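Local coordinates for tetracycline repressor protein class G (Acinetobacter baumannii, PDB 6RX9) that represses the tetracycline resistance gene by binding its operator DNA, an affinity that tetracycline binding lowers, at residues F78-E81 with N82-F86. Sequence-based numbering, arbitrary orientation. Where two conformers were deposited one is given.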
ATOM      1  N   PHE A  78      -0.265  -9.838 -19.873  1.00 38.75           N
ATOM      2  CA  PHE A  78      -1.285 -10.253 -18.872  1.00 38.24           C
ATOM      3  C   PHE A  78      -1.052  -9.518 -17.545  1.00 36.43           C
ATOM      4  O   PHE A  78      -2.013  -8.920 -17.026  1.00 34.85           O
ATOM      5  CB  PHE A  78      -1.270 -11.765 -18.633  1.00 39.45           C
ATOM      6  CG  PHE A  78      -2.124 -12.185 -17.464  1.00 39.62           C
ATOM      7  CD1 PHE A  78      -3.498 -12.007 -17.499  1.00 40.18           C
ATOM      8  CD2 PHE A  78      -1.556 -12.723 -16.319  1.00 39.91           C
ATOM      9  CE1 PHE A  78      -4.289 -12.372 -16.420  1.00 40.19           C
ATOM     10  CE2 PHE A  78      -2.348 -13.083 -15.238  1.00 39.74           C
ATOM     11  CZ  PHE A  78      -3.712 -12.910 -15.292  1.00 40.04           C
ATOM     12  N   LEU A  79       0.174  -9.570 -17.013  1.00 35.85           N
ATOM     13  CA  LEU A  79       0.521  -8.965 -15.695  1.00 35.02           C
ATOM     14  C   LEU A  79       0.383  -7.440 -15.769  1.00 34.73           C
ATOM     15  O   LEU A  79      -0.149  -6.860 -14.800  1.00 33.45           O
ATOM     16  CB  LEU A  79       1.937  -9.376 -15.278  1.00 34.81           C
ATOM     17  CG  LEU A  79       2.102 -10.831 -14.837  1.00 35.33           C
ATOM     18  CD1 LEU A  79       3.524 -11.094 -14.370  1.00 35.28           C
ATOM     19  CD2 LEU A  79       1.105 -11.195 -13.745  1.00 35.07           C
ATOM     20  N   LYS A  80       0.827  -6.817 -16.866  1.00 35.85           N
ATOM     21  CA  LYS A  80       0.775  -5.339 -17.040  1.00 36.57           C
ATOM     22  C   LYS A  80      -0.688  -4.887 -17.121  1.00 36.57           C
ATOM     23  O   LYS A  80      -1.058  -3.976 -16.361  1.00 35.26           O
ATOM     24  CB  LYS A  80       1.551  -4.871 -18.275  1.00 38.09           C
ATOM     25  CG  LYS A  80       1.442  -3.376 -18.549  1.00 39.08           C
ATOM     26  CD  LYS A  80       2.643  -2.765 -19.236  1.00 40.81           C
ATOM     27  CE  LYS A  80       2.617  -1.251 -19.200  1.00 41.52           C
ATOM     28  NZ  LYS A  80       3.825  -0.665 -19.828  1.00 42.63           N
ATOM     29  N   GLU A  81      -1.486  -5.498 -17.999  1.00 37.85           N
ATOM     30  CA  GLU A  81      -2.905  -5.103 -18.213  1.00 39.35           C
ATOM     31  C   GLU A  81      -3.701  -5.343 -16.923  1.00 37.69           C
ATOM     32  O   GLU A  81      -4.576  -4.512 -16.619  1.00 38.10           O
ATOM     33  CB  GLU A  81      -3.506  -5.842 -19.410  1.00 42.02           C
ATOM     34  CG  GLU A  81      -2.953  -5.375 -20.747  1.00 44.92           C
ATOM     35  CD  GLU A  81      -3.192  -3.908 -21.076  1.00 46.82           C
ATOM     36  OE1 GLU A  81      -2.471  -3.378 -21.938  1.00 50.03           O
ATOM     37  OE2 GLU A  81      -4.099  -3.297 -20.472  1.00 48.56           O
ATOM     38  N   ASN A  82      -3.400  -6.418 -16.190  1.00 36.68           N
ATOM     39  CA  ASN A  82      -4.032  -6.730 -14.878  1.00 36.21           C
ATOM     40  C   ASN A  82      -3.689  -5.612 -13.881  1.00 34.64           C
ATOM     41  O   ASN A  82      -4.608  -5.112 -13.207  1.00 33.98           O
ATOM     42  CB  ASN A  82      -3.604  -8.101 -14.350  1.00 36.78           C
ATOM     43  CG  ASN A  82      -4.311  -8.482 -13.066  1.00 37.28           C
ATOM     44  OD1 ASN A  82      -3.783  -8.267 -11.978  1.00 38.06           O
ATOM     45  ND2 ASN A  82      -5.508  -9.035 -13.179  1.00 38.28           N
ATOM     46  N   ALA A  83      -2.415  -5.215 -13.808  1.00 33.22           N
ATOM     47  CA  ALA A  83      -1.929  -4.156 -12.889  1.00 32.44           C
ATOM     48  C   ALA A  83      -2.630  -2.830 -13.212  1.00 32.02           C
ATOM     49  O   ALA A  83      -3.104  -2.167 -12.265  1.00 31.28           O
ATOM     50  CB  ALA A  83      -0.428  -4.031 -12.973  1.00 32.39           C
ATOM     51  N   LEU A  84      -2.717  -2.469 -14.497  1.00 32.53           N
ATOM     52  CA  LEU A  84      -3.291  -1.174 -14.962  1.00 33.33           C
ATOM     53  C   LEU A  84      -4.788  -1.107 -14.620  1.00 33.14           C
ATOM     54  O   LEU A  84      -5.262  -0.024 -14.227  1.00 32.93           O
ATOM     55  CB  LEU A  84      -3.047  -1.013 -16.466  1.00 35.15           C
ATOM     56  CG  LEU A  84      -1.604  -0.703 -16.863  1.00 35.90           C
ATOM     57  CD1 LEU A  84      -1.375  -0.981 -18.339  1.00 37.44           C
ATOM     58  CD2 LEU A  84      -1.243   0.737 -16.528  1.00 36.22           C
ATOM     59  N   SER A  85      -5.498  -2.232 -14.768  0.50 32.91           N
ATOM     60  CA  SER A  85      -6.949  -2.373 -14.464  0.50 32.96           C
ATOM     61  C   SER A  85      -7.184  -2.214 -12.956  0.50 31.87           C
ATOM     62  O   SER A  85      -8.173  -1.550 -12.581  0.50 31.79           O
ATOM     63  CB  SER A  85      -7.487  -3.688 -14.971  0.50 33.40           C
ATOM     64  OG  SER A  85      -7.015  -4.774 -14.185  0.50 32.83           O
ATOM     65  N   PHE A  86      -6.317  -2.809 -12.131  1.00 31.34           N
ATOM     66  CA  PHE A  86      -6.368  -2.711 -10.646  1.00 30.77           C
ATOM     67  C   PHE A  86      -6.149  -1.248 -10.234  1.00 30.82           C
ATOM     68  O   PHE A  86      -6.911  -0.738  -9.394  1.00 30.18           O
ATOM     69  CB  PHE A  86      -5.359  -3.673 -10.010  1.00 30.25           C
ATOM     70  CG  PHE A  86      -5.401  -3.776  -8.503  1.00 29.76           C
ATOM     71  CD1 PHE A  86      -6.586  -3.615  -7.797  1.00 29.88           C
ATOM     72  CD2 PHE A  86      -4.253  -4.080  -7.788  1.00 29.45           C
ATOM     73  CE1 PHE A  86      -6.611  -3.728  -6.415  1.00 29.81           C
ATOM     74  CE2 PHE A  86      -4.279  -4.190  -6.406  1.00 29.30           C
ATOM     75  CZ  PHE A  86      -5.457  -4.010  -5.721  1.00 29.50           C
TER
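Leu-84 folds back over the preceding turn onto Lys-80: its CD1 lies 3.7 Å from Lys-80 CG, and its CG rests 3.4 Å from Lys-80 O. With CG anti to its own carbonyl carbon (chi1 -73°), Leu-84 leans back along the helix toward that turn. Beneath the pair, Leu-84 N donates to Lys-80 O at 2.9 Å. Lys-80 runs on extended past Leu-84, and its NZ ends in a salt bridge with Asp-193 of helix 185-202. This face, made by the partly exposed Lys-80, Glu-81 and Leu-84, is otherwise loose: the bent chain of Glu-81 brings OE2 no closer than 4.2 Å to Leu-84 CD1.

All of this sits on helix 75-91 of the all-helical TetR ligand-binding domain, where Asn-82 probably contacts tetracycline, as in a nearly identical protein. Asn-82, Ala-83 and Ser-85 are buried, and here the packing is tighter. The Asn-82 amide is held at both ends, OD1 by Arg-63 NH1 and ND2 by Arg-66 O, which should fix its rotation. Asn-82 N donates to Phe-78 O at 3.0 Å. The backbone O of Asn-82 accepts from Phe-86 N and, in one of two Ser-85 conformers, from Ser-85 OG on the same face. Ala-83 CB lies 3.4 Å from Leu-79 O and also meets Val-137 of helix 127-155 and Leu-192 of helix 185-202.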